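Side-chain contacts in hybrid kinase (Caulobacter vibrioides, PDB 6QRL), which is a hybrid histidine kinase, probably moving phosphate from ATP to a protein histidine, whose pseudo-receiver domain, crystallised here, binds the second messenger cyclic di-GMP: residues A[51-56]-A[108-113]; A[9-12]-A[17-20]; A[57-62]-A[82-87]. All blocks are in the same frame, centred on the assembly; numbering follows the deposited sequence.

Interaction 1 (A[51-56]-A[108-113]). With C2E (9,9'-[(2R,3R,3aS,5S,7aR,9R,10R,10aS,12S,14aR)-3,5,10,12-tetrahydroxy-5,12-dioxidooctahydro-2H,7H-difuro[3,2-d:3',2'-j][1,3,7,9,2,8]tetraoxadiphosphacyclododecine-2,9-diyl]bis(2-amino-1,9-dihydro-6H-purin-6-one)), chain C.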
loop_
_atom_site.group_PDB
_atom_site.type_symbol
_atom_site.label_atom_id
_atom_site.label_comp_id
_atom_site.label_asym_id
_atom_site.label_seq_id
_atom_site.Cartn_x
_atom_site.Cartn_y
_atom_site.Cartn_z
ATOM N N VAL A 51 -3.830 6.078 -0.348
ATOM C CA VAL A 51 -3.550 4.711 -0.879
ATOM C C VAL A 51 -2.543 4.057 0.066
ATOM O O VAL A 51 -1.567 4.746 0.426
ATOM C CB VAL A 51 -3.019 4.771 -2.319
ATOM C CG1 VAL A 51 -2.589 3.408 -2.822
ATOM C CG2 VAL A 51 -4.046 5.397 -3.241
ATOM N N LEU A 52 -2.747 2.795 0.427
ATOM C CA LEU A 52 -1.907 2.055 1.407
ATOM C C LEU A 52 -0.930 1.137 0.673
ATOM O O LEU A 52 -1.398 0.238 -0.042
ATOM C CB LEU A 52 -2.816 1.251 2.339
ATOM C CG LEU A 52 -3.967 2.026 2.980
ATOM C CD1 LEU A 52 -4.858 1.103 3.810
ATOM C CD2 LEU A 52 -3.432 3.161 3.845
ATOM N N LEU A 53 0.371 1.411 0.763
ATOM C CA LEU A 53 1.420 0.477 0.295
ATOM C C LEU A 53 1.732 -0.427 1.497
ATOM O O LEU A 53 2.163 0.088 2.543
ATOM C CB LEU A 53 2.657 1.240 -0.174
ATOM C CG LEU A 53 2.707 1.770 -1.602
ATOM C CD1 LEU A 53 1.353 1.911 -2.274
ATOM C CD2 LEU A 53 3.501 3.057 -1.658
ATOM N N ILE A 54 1.437 -1.717 1.370
ATOM C CA ILE A 54 1.541 -2.699 2.481
ATOM C C ILE A 54 2.612 -3.714 2.113
ATOM O O ILE A 54 2.388 -4.463 1.155
ATOM C CB ILE A 54 0.182 -3.346 2.767
ATOM C CG1 ILE A 54 -0.848 -2.282 3.155
ATOM C CG2 ILE A 54 0.300 -4.410 3.851
ATOM C CD1 ILE A 54 -2.255 -2.831 3.369
ATOM N N ASP A 55 3.696 -3.743 2.883
ATOM C CA ASP A 55 4.831 -4.689 2.751
ATOM C C ASP A 55 4.354 -6.112 3.056
ATOM O O ASP A 55 3.841 -6.327 4.144
ATOM C CB ASP A 55 5.977 -4.246 3.666
ATOM C CG ASP A 55 7.325 -4.880 3.357
ATOM O OD1 ASP A 55 7.332 -5.915 2.647
ATOM O OD2 ASP A 55 8.374 -4.356 3.871
ATOM N N ALA A 56 4.521 -7.059 2.122
ATOM C CA ALA A 56 4.203 -8.493 2.350
ATOM C C ALA A 56 5.024 -9.065 3.515
ATOM O O ALA A 56 4.664 -10.147 4.019
ATOM C CB ALA A 56 4.421 -9.326 1.111
ATOM N N ALA A 108 2.347 4.627 -11.043
ATOM C CA ALA A 108 1.278 3.974 -11.828
ATOM C C ALA A 108 0.337 3.217 -10.881
ATOM O O ALA A 108 -0.862 3.401 -11.027
ATOM C CB ALA A 108 1.870 3.068 -12.883
ATOM N N GLN A 109 0.829 2.436 -9.901
ATOM C CA GLN A 109 -0.084 1.618 -9.054
ATOM C C GLN A 109 -0.868 2.508 -8.070
ATOM O O GLN A 109 -2.013 2.169 -7.754
ATOM C CB GLN A 109 0.672 0.508 -8.341
ATOM C CG GLN A 109 1.150 -0.588 -9.289
ATOM C CD GLN A 109 0.035 -1.224 -10.081
ATOM O OE1 GLN A 109 -0.999 -1.597 -9.521
ATOM N NE2 GLN A 109 0.240 -1.346 -11.392
ATOM N N VAL A 110 -0.298 3.625 -7.626
ATOM C CA VAL A 110 -1.019 4.593 -6.759
ATOM C C VAL A 110 -2.100 5.304 -7.583
ATOM O O VAL A 110 -3.247 5.394 -7.085
ATOM C CB VAL A 110 -0.028 5.574 -6.111
ATOM C CG1 VAL A 110 -0.769 6.691 -5.399
ATOM C CG2 VAL A 110 0.918 4.837 -5.152
ATOM N N LEU A 111 -1.773 5.768 -8.795
ATOM C CA LEU A 111 -2.763 6.489 -9.654
ATOM C C LEU A 111 -3.938 5.579 -10.027
ATOM O O LEU A 111 -5.055 6.109 -10.106
ATOM C CB LEU A 111 -2.099 7.029 -10.924
ATOM C CG LEU A 111 -1.108 8.168 -10.696
ATOM C CD1 LEU A 111 -0.704 8.814 -12.023
ATOM C CD2 LEU A 111 -1.670 9.230 -9.748
ATOM N N GLN A 112 -3.714 4.277 -10.218
ATOM C CA GLN A 112 -4.734 3.330 -10.744
ATOM C C GLN A 112 -5.411 2.551 -9.616
ATOM O O GLN A 112 -6.228 1.688 -9.943
ATOM C CB GLN A 112 -4.087 2.316 -11.695
ATOM C CG GLN A 112 -3.436 2.951 -12.922
ATOM C CD GLN A 112 -2.537 1.983 -13.667
ATOM O OE1 GLN A 112 -2.514 0.773 -13.402
ATOM N NE2 GLN A 112 -1.774 2.513 -14.607
ATOM N N ALA A 113 -5.028 2.769 -8.355
ATOM C CA ALA A 113 -5.417 1.920 -7.200
ATOM C C ALA A 113 -6.952 1.901 -7.044
ATOM O O ALA A 113 -7.579 2.991 -7.096
ATOM C CB ALA A 113 -4.790 2.425 -5.941
HETATM P P1 C2E C . 5.772 -7.995 -14.271
HETATM O O2P C2E C . 5.739 -7.770 -12.776
HETATM O O1P C2E C . 5.389 -9.333 -14.827
HETATM O "O5'" C2E C . 4.701 -6.965 -14.869
HETATM C "C5'" C2E C . 4.309 -7.109 -16.236
HETATM C "C4'" C2E C . 3.304 -6.035 -16.527
HETATM O "O4'" C2E C . 2.094 -6.295 -15.791
HETATM C "C3'" C2E C . 3.714 -4.641 -16.080
HETATM O "O3'" C2E C . 4.572 -4.126 -17.113
HETATM C "C2'" C2E C . 2.351 -3.935 -15.905
HETATM O "O2'" C2E C . 2.035 -3.114 -17.010
HETATM C "C1'" C2E C . 1.358 -5.093 -15.741
HETATM N N9 C2E C . 0.623 -5.134 -14.476
HETATM C C8 C2E C . -0.660 -5.601 -14.317
HETATM N N7 C2E C . -1.053 -5.605 -13.066
HETATM C C5 C2E C . 0.041 -5.135 -12.352
HETATM C C6 C2E C . 0.200 -4.925 -10.963
HETATM O O6 C2E C . -0.599 -5.159 -10.054
HETATM N N1 C2E C . 1.474 -4.448 -10.657
HETATM C C2 C2E C . 2.468 -4.182 -11.568
HETATM N N2 C2E C . 3.629 -3.729 -11.069
HETATM N N3 C2E C . 2.324 -4.375 -12.882
HETATM C C4 C2E C . 1.090 -4.849 -13.205
HETATM P P11 C2E C . 5.761 -3.163 -16.630
HETATM O O21 C2E C . 5.143 -2.232 -15.631
HETATM O O11 C2E C . 6.429 -2.601 -17.851
HETATM O O5A C2E C . 6.819 -4.137 -15.922
HETATM C C5A C2E C . 7.694 -5.004 -16.703
HETATM C C4A C2E C . 8.565 -5.800 -15.762
HETATM O O4A C2E C . 9.561 -4.927 -15.174
HETATM C C3A C2E C . 7.862 -6.423 -14.560
HETATM O O3A C2E C . 7.192 -7.628 -14.958
HETATM C C2A C2E C . 9.030 -6.616 -13.597
HETATM O O2A C2E C . 9.897 -7.699 -13.818
HETATM C C1A C2E C . 9.846 -5.348 -13.850
HETATM N N91 C2E C . 9.464 -4.295 -12.927
HETATM C C81 C2E C . 8.398 -3.449 -13.097
HETATM N N71 C2E C . 8.221 -2.628 -12.089
HETATM C C51 C2E C . 9.234 -2.968 -11.203
HETATM C C61 C2E C . 9.544 -2.407 -9.945
HETATM O O61 C2E C . 8.917 -1.534 -9.328
HETATM N N11 C2E C . 10.663 -3.028 -9.382
HETATM C C21 C2E C . 11.392 -4.042 -9.959
HETATM N N21 C2E C . 12.450 -4.472 -9.252
HETATM N N31 C2E C . 11.088 -4.592 -11.132
HETATM C C41 C2E C . 10.013 -3.997 -11.704
#
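V51 packs against V110 and A113, joining the central strand 51-55 of the receiver fold, a five-stranded parallel sheet of order 2-1-3-4-5, to the last turn of helix 103-111 and to A113 just past it. From CB, the V51 side chain points at the helix and splits into two methyls. V51 CG1, trans to the backbone N (chi1 174°), rests on A113 CB at 3.9 Å. V51 CG2 turns to the last helical turn, 3.9 Å from the carbonyl oxygen V110 O and 4.1 Å from V110 CG1. A113 CB sits against both methyls, being 4.1 Å from V51 CG2. The other V110 methyl, CG2, reaches L53 CD1 at 4.1 Å; these two side chains cross at about a right angle. All four touching residues are buried, and V110 and L53 both also touch V9 of strand 8-12, so the contact belongs to the hydrophobic core on this side of the sheet. One residue before V110, Q109 points its amide away from the strand to the bound cyclic di-GMP. Its chain bends at chi2 (-57°), bringing the amide up to a guanine ring, with Q109 NE2 3.4 Å from ligand atom N1.

Interaction 2 (A[9-12]-A[17-20])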
loop_
_atom_site.group_PDB
_atom_site.type_symbol
_atom_site.label_atom_id
_atom_site.label_comp_id
_atom_site.label_asym_id
_atom_site.label_seq_id
_atom_site.Cartn_x
_atom_site.Cartn_y
_atom_site.Cartn_z
ATOM N N VAL A 9 -0.245 8.950 0.345
ATOM C CA VAL A 9 0.198 7.531 0.226
ATOM C C VAL A 9 0.828 7.122 1.555
ATOM O O VAL A 9 1.816 7.786 1.957
ATOM C CB VAL A 9 1.201 7.333 -0.922
ATOM C CG1 VAL A 9 1.479 5.853 -1.128
ATOM C CG2 VAL A 9 0.769 8.020 -2.217
ATOM N N ALA A 10 0.289 6.090 2.195
ATOM C CA ALA A 10 0.865 5.434 3.401
ATOM C C ALA A 10 1.809 4.305 2.990
ATOM O O ALA A 10 1.551 3.640 1.943
ATOM C CB ALA A 10 -0.245 4.920 4.283
ATOM N N ILE A 11 2.864 4.081 3.769
ATOM C CA ILE A 11 3.760 2.888 3.639
ATOM C C ILE A 11 3.757 2.178 4.993
ATOM O O ILE A 11 4.200 2.770 5.963
ATOM C CB ILE A 11 5.178 3.238 3.129
ATOM C CG1 ILE A 11 6.107 2.027 3.183
ATOM C CG2 ILE A 11 5.791 4.445 3.838
ATOM C CD1 ILE A 11 5.698 0.929 2.209
ATOM N N ALA A 12 3.110 1.019 5.057
ATOM C CA ALA A 12 3.115 0.099 6.217
ATOM C C ALA A 12 4.210 -0.946 6.010
ATOM O O ALA A 12 4.101 -1.802 5.114
ATOM C CB ALA A 12 1.770 -0.538 6.364
ATOM N N ILE A 17 14.362 0.800 6.479
ATOM C CA ILE A 17 14.963 1.180 5.170
ATOM C C ILE A 17 13.839 1.248 4.131
ATOM O O ILE A 17 13.820 2.189 3.353
ATOM C CB ILE A 17 16.079 0.172 4.786
ATOM C CG1 ILE A 17 17.313 0.357 5.666
ATOM C CG2 ILE A 17 16.429 0.238 3.302
ATOM C CD1 ILE A 17 18.076 -0.937 5.909
ATOM N N VAL A 18 12.918 0.292 4.118
ATOM C CA VAL A 18 11.791 0.315 3.144
ATOM C C VAL A 18 10.894 1.514 3.469
ATOM O O VAL A 18 10.445 2.189 2.526
ATOM C CB VAL A 18 11.000 -1.005 3.164
ATOM C CG1 VAL A 18 9.642 -0.863 2.508
ATOM C CG2 VAL A 18 11.818 -2.122 2.543
ATOM N N ARG A 19 10.582 1.773 4.742
ATOM C CA ARG A 19 9.671 2.924 5.052
ATOM C C ARG A 19 10.333 4.219 4.555
ATOM O O ARG A 19 9.649 4.981 3.938
ATOM C CB ARG A 19 9.371 3.124 6.543
ATOM C CG ARG A 19 8.590 2.007 7.216
ATOM C CD ARG A 19 8.108 2.439 8.600
ATOM N NE ARG A 19 9.202 2.640 9.542
ATOM C CZ ARG A 19 9.756 1.711 10.311
ATOM N NH1 ARG A 19 9.378 0.439 10.259
ATOM N NH2 ARG A 19 10.743 2.067 11.110
ATOM N N ALA A 20 11.622 4.450 4.839
ATOM C CA ALA A 20 12.328 5.709 4.489
ATOM C C ALA A 20 12.488 5.832 2.965
ATOM O O ALA A 20 12.205 6.926 2.442
ATOM C CB ALA A 20 13.657 5.789 5.195
#
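I11 points from strand 8-12 toward helix 16-28 and meets V18 and the backbone of R19, whose CA is 6.1 Å from that of I11. The two elements open the beta-alpha-beta unit completed by strand 32-36, and this is the packing of its helix on its first strand. A chi1 of 173° swings the longer branch of I11 out to the helix: I11 CG1 lies 4.1 Å from R19 CA, and I11 CD1 ends 4.3 Å from V18 CG1. The shorter branch, I11 CG2, sits between the backbone N and the carbonyl carbon and comes 3.9 Å from the carbonyl oxygen R19 O. The isoleucine thus spreads its branches over the helix backbone, with V18 flanking one of them. R19 covers I11 mostly with its main chain and the root of its side chain; the guanidinium leads away, and its NH1 is hydrogen-bonded to S13 O. V18 also touches D55, the predicted phosphoacceptor, and I11 touches L53 and T22. The contact is van der Waals packing of an aliphatic side chain on V18 and on the helix backbone, while the arginine's charge is directed to the loop beyond the strand.

Interaction 3 (A[57-62]-A[82-87]). With C2E (9,9'-[(2R,3R,3aS,5S,7aR,9R,10R,10aS,12S,14aR)-3,5,10,12-tetrahydroxy-5,12-dioxidooctahydro-2H,7H-difuro[3,2-d:3',2'-j][1,3,7,9,2,8]tetraoxadiphosphacyclododecine-2,9-diyl]bis(2-amino-1,9-dihydro-6H-purin-6-one)), chain C; SO4 (sulfate ion), chain D.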
loop_
_atom_site.group_PDB
_atom_site.type_symbol
_atom_site.label_atom_id
_atom_site.label_comp_id
_atom_site.label_asym_id
_atom_site.label_seq_id
_atom_site.Cartn_x
_atom_site.Cartn_y
_atom_site.Cartn_z
ATOM N N ALA A 57 6.100 -8.413 3.948
ATOM C CA ALA A 57 6.776 -8.771 5.213
ATOM C C ALA A 57 5.780 -8.800 6.392
ATOM O O ALA A 57 6.089 -9.470 7.372
ATOM C CB ALA A 57 7.897 -7.802 5.471
ATOM N N LEU A 58 4.631 -8.120 6.308
ATOM C CA LEU A 58 3.604 -8.123 7.386
ATOM C C LEU A 58 2.692 -9.348 7.329
ATOM O O LEU A 58 1.882 -9.460 8.238
ATOM C CB LEU A 58 2.738 -6.867 7.295
ATOM C CG LEU A 58 3.490 -5.576 7.601
ATOM C CD1 LEU A 58 2.688 -4.361 7.166
ATOM C CD2 LEU A 58 3.838 -5.509 9.066
ATOM N N SER A 59 2.791 -10.196 6.308
ATOM C CA SER A 59 1.979 -11.433 6.173
ATOM C C SER A 59 2.196 -12.316 7.411
ATOM O O SER A 59 3.277 -12.227 8.007
ATOM C CB SER A 59 2.368 -12.193 4.923
ATOM O OG SER A 59 2.262 -11.357 3.760
ATOM N N GLY A 60 1.212 -13.155 7.747
ATOM C CA GLY A 60 1.369 -14.289 8.668
ATOM C C GLY A 60 2.347 -15.328 8.119
ATOM O O GLY A 60 2.773 -15.251 6.965
ATOM N N PRO A 61 2.786 -16.304 8.950
ATOM C CA PRO A 61 3.781 -17.290 8.520
ATOM C C PRO A 61 3.382 -18.058 7.246
ATOM O O PRO A 61 4.245 -18.391 6.467
ATOM C CB PRO A 61 3.878 -18.231 9.727
ATOM C CG PRO A 61 3.524 -17.328 10.889
ATOM C CD PRO A 61 2.412 -16.434 10.365
ATOM N N ARG A 62 2.082 -18.317 7.084
ATOM C CA ARG A 62 1.493 -19.044 5.932
ATOM C C ARG A 62 1.084 -18.065 4.815
ATOM O O ARG A 62 0.527 -18.537 3.813
ATOM C CB ARG A 62 0.285 -19.850 6.418
ATOM C CG ARG A 62 0.631 -21.148 7.144
ATOM C CD ARG A 62 -0.255 -22.277 6.639
ATOM N NE ARG A 62 -1.168 -22.895 7.607
ATOM C CZ ARG A 62 -2.226 -22.325 8.201
ATOM N NH1 ARG A 62 -2.539 -21.059 7.994
ATOM N NH2 ARG A 62 -2.961 -23.037 9.041
ATOM N N ARG A 82 5.802 -13.817 -6.285
ATOM C CA ARG A 82 4.823 -13.582 -7.381
ATOM C C ARG A 82 3.763 -14.679 -7.386
ATOM O O ARG A 82 2.647 -14.386 -7.813
ATOM C CB ARG A 82 5.534 -13.468 -8.729
ATOM C CG ARG A 82 6.340 -12.182 -8.833
ATOM C CD ARG A 82 7.346 -12.297 -9.960
ATOM N NE ARG A 82 6.834 -11.412 -10.971
ATOM C CZ ARG A 82 7.474 -10.355 -11.445
ATOM N NH1 ARG A 82 8.726 -10.082 -11.104
ATOM N NH2 ARG A 82 6.869 -9.608 -12.342
ATOM N N ASP A 83 4.076 -15.870 -6.882
ATOM C CA ASP A 83 3.104 -16.998 -6.793
ATOM C C ASP A 83 1.911 -16.590 -5.918
ATOM O O ASP A 83 0.883 -17.226 -6.054
ATOM C CB ASP A 83 3.751 -18.300 -6.294
ATOM C CG ASP A 83 4.514 -18.244 -4.965
ATOM O OD1 ASP A 83 4.624 -17.165 -4.350
ATOM O OD2 ASP A 83 5.031 -19.307 -4.563
ATOM N N ARG A 84 2.017 -15.543 -5.096
ATOM C CA ARG A 84 0.917 -15.099 -4.203
ATOM C C ARG A 84 -0.040 -14.118 -4.878
ATOM O O ARG A 84 -1.047 -13.762 -4.251
ATOM C CB ARG A 84 1.492 -14.422 -2.966
ATOM C CG ARG A 84 2.382 -15.334 -2.137
ATOM C CD ARG A 84 2.641 -14.581 -0.849
ATOM N NE ARG A 84 3.809 -15.116 -0.179
ATOM C CZ ARG A 84 4.325 -14.613 0.946
ATOM N NH1 ARG A 84 5.399 -15.191 1.467
ATOM N NH2 ARG A 84 3.815 -13.519 1.501
ATOM N N ILE A 85 0.234 -13.670 -6.092
ATOM C CA ILE A 85 -0.567 -12.576 -6.715
ATOM C C ILE A 85 -2.063 -12.957 -6.720
ATOM O O ILE A 85 -2.861 -12.146 -6.248
ATOM C CB ILE A 85 0.012 -12.216 -8.097
ATOM C CG1 ILE A 85 1.318 -11.425 -7.912
ATOM C CG2 ILE A 85 -1.006 -11.470 -8.942
ATOM C CD1 ILE A 85 2.212 -11.356 -9.149
ATOM N N ASP A 86 -2.443 -14.157 -7.133
ATOM C CA ASP A 86 -3.891 -14.507 -7.249
ATOM C C ASP A 86 -4.562 -14.439 -5.869
ATOM O O ASP A 86 -5.627 -13.830 -5.749
ATOM C CB ASP A 86 -4.097 -15.853 -7.945
ATOM C CG ASP A 86 -3.727 -15.849 -9.430
ATOM O OD1 ASP A 86 -3.745 -14.748 -10.049
ATOM O OD2 ASP A 86 -3.422 -16.945 -9.968
ATOM N N ARG A 87 -3.951 -14.997 -4.837
ATOM C CA ARG A 87 -4.493 -14.967 -3.464
ATOM C C ARG A 87 -4.639 -13.525 -2.961
ATOM O O ARG A 87 -5.648 -13.216 -2.324
ATOM C CB ARG A 87 -3.545 -15.734 -2.545
ATOM C CG ARG A 87 -3.992 -15.735 -1.091
ATOM C CD ARG A 87 -3.060 -16.585 -0.242
ATOM N NE ARG A 87 -3.541 -16.612 1.138
ATOM C CZ ARG A 87 -2.894 -17.190 2.149
ATOM N NH1 ARG A 87 -1.712 -17.757 1.952
ATOM N NH2 ARG A 87 -3.415 -17.149 3.365
HETATM P P1 C2E C . 5.772 -7.995 -14.271
HETATM O O2P C2E C . 5.739 -7.770 -12.776
HETATM O O1P C2E C . 5.389 -9.333 -14.827
HETATM O "O5'" C2E C . 4.701 -6.965 -14.869
HETATM C "C5'" C2E C . 4.309 -7.109 -16.236
HETATM C "C4'" C2E C . 3.304 -6.035 -16.527
HETATM O "O4'" C2E C . 2.094 -6.295 -15.791
HETATM C "C3'" C2E C . 3.714 -4.641 -16.080
HETATM O "O3'" C2E C . 4.572 -4.126 -17.113
HETATM C "C2'" C2E C . 2.351 -3.935 -15.905
HETATM O "O2'" C2E C . 2.035 -3.114 -17.010
HETATM C "C1'" C2E C . 1.358 -5.093 -15.741
HETATM N N9 C2E C . 0.623 -5.134 -14.476
HETATM C C8 C2E C . -0.660 -5.601 -14.317
HETATM N N7 C2E C . -1.053 -5.605 -13.066
HETATM C C5 C2E C . 0.041 -5.135 -12.352
HETATM C C6 C2E C . 0.200 -4.925 -10.963
HETATM O O6 C2E C . -0.599 -5.159 -10.054
HETATM N N1 C2E C . 1.474 -4.448 -10.657
HETATM C C2 C2E C . 2.468 -4.182 -11.568
HETATM N N2 C2E C . 3.629 -3.729 -11.069
HETATM N N3 C2E C . 2.324 -4.375 -12.882
HETATM C C4 C2E C . 1.090 -4.849 -13.205
HETATM P P11 C2E C . 5.761 -3.163 -16.630
HETATM O O21 C2E C . 5.143 -2.232 -15.631
HETATM O O11 C2E C . 6.429 -2.601 -17.851
HETATM O O5A C2E C . 6.819 -4.137 -15.922
HETATM C C5A C2E C . 7.694 -5.004 -16.703
HETATM C C4A C2E C . 8.565 -5.800 -15.762
HETATM O O4A C2E C . 9.561 -4.927 -15.174
HETATM C C3A C2E C . 7.862 -6.423 -14.560
HETATM O O3A C2E C . 7.192 -7.628 -14.958
HETATM C C2A C2E C . 9.030 -6.616 -13.597
HETATM O O2A C2E C . 9.897 -7.699 -13.818
HETATM C C1A C2E C . 9.846 -5.348 -13.850
HETATM N N91 C2E C . 9.464 -4.295 -12.927
HETATM C C81 C2E C . 8.398 -3.449 -13.097
HETATM N N71 C2E C . 8.221 -2.628 -12.089
HETATM C C51 C2E C . 9.234 -2.968 -11.203
HETATM C C61 C2E C . 9.544 -2.407 -9.945
HETATM O O61 C2E C . 8.917 -1.534 -9.328
HETATM N N11 C2E C . 10.663 -3.028 -9.382
HETATM C C21 C2E C . 11.392 -4.042 -9.959
HETATM N N21 C2E C . 12.450 -4.472 -9.252
HETATM N N31 C2E C . 11.088 -4.592 -11.132
HETATM C C41 C2E C . 10.013 -3.997 -11.704
HETATM S S SO4 D . -1.040 -17.193 8.687
HETATM O O1 SO4 D . -2.311 -17.818 8.435
HETATM O O2 SO4 D . -0.135 -18.157 9.265
HETATM O O3 SO4 D . -0.489 -16.737 7.430
HETATM O O4 SO4 D . -1.215 -16.088 9.597
HETATM O O HOH W 1 1.693 -12.315 1.276
HETATM O O HOH W 2 -2.714 -18.783 5.944
#
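The guanidinium of R87 meets the loop 57-62 edge-on: R62 O lies close to its plane, and a water lies at the edge in plane. The guanidinium of R84 likewise has S59 OG near its plane, and that of R62 has sulfate O1 at its edge. A direct hydrogen bond runs from R87 NH1 to R62 O, 3.0 Å long with an N-H...O angle of 151°. The donor is tilted out of the carbonyl plane. R87 spans the distance because its chain is stretched out at every torsion from chi1 (179°) to chi3. The water at its edge accepts from R87 NH2 at 3.1 Å and donates to sulfate O1 at 2.7 Å; its bond from R62 NH1 is weak. R62 binds the sulfate, probably from the crystallisation liquor, through its backbone, R62 N donating to sulfate O2 at 3.1 Å, while A64 N gives the anion another bond. The anion's charge may partly offset the two like charges, R62 NH1 and R87 NH2 being 6.1 Å apart.

A second water joins the other pair, donating to S59 OG at 2.7 Å and accepting from R84 NH2 over a distance so short that its exact value is doubtful. S59 OG is also hydrogen-bonded to A56 O, which fixes the hydroxyl within its turn. On the far side of 82-87, R82 presents a guanidinium edge to a phosphate of cyclic di-GMP, though the modelled approach is too short for its geometry to be relied on. Polar and at the surface, the contact ties the loop between strands 51-55 and 73-77 to the start of helix 85-91, whose I85 packs, like R82, on Y96 of strand 95-98.

In the fold
Interactions 1 and 2, centres about 11 Å apart, meet in the sheet, where strands 51-55 and 8-12 are neighbours: L53 N lies 2.8 Å from A10 O and L53 O 2.8 Å from A12 N, both probable hydrogen bonds. Interaction 3 lies farther out, its centre about 16 Å from that of interaction 1, and its loop 57-62 continues the chain just after segment 51-56; A56 CB comes within 4.3 Å of R84 NH2. L58 CD1 also touches A12 O at 3.6 Å, linking interactions 2 and 3. Cyclic di-GMP is shared by interactions 1 and 3, through Q109 and R82, whereas in interaction 2 the V18 side chain stays about 11 Å from a bound cyclic di-GMP.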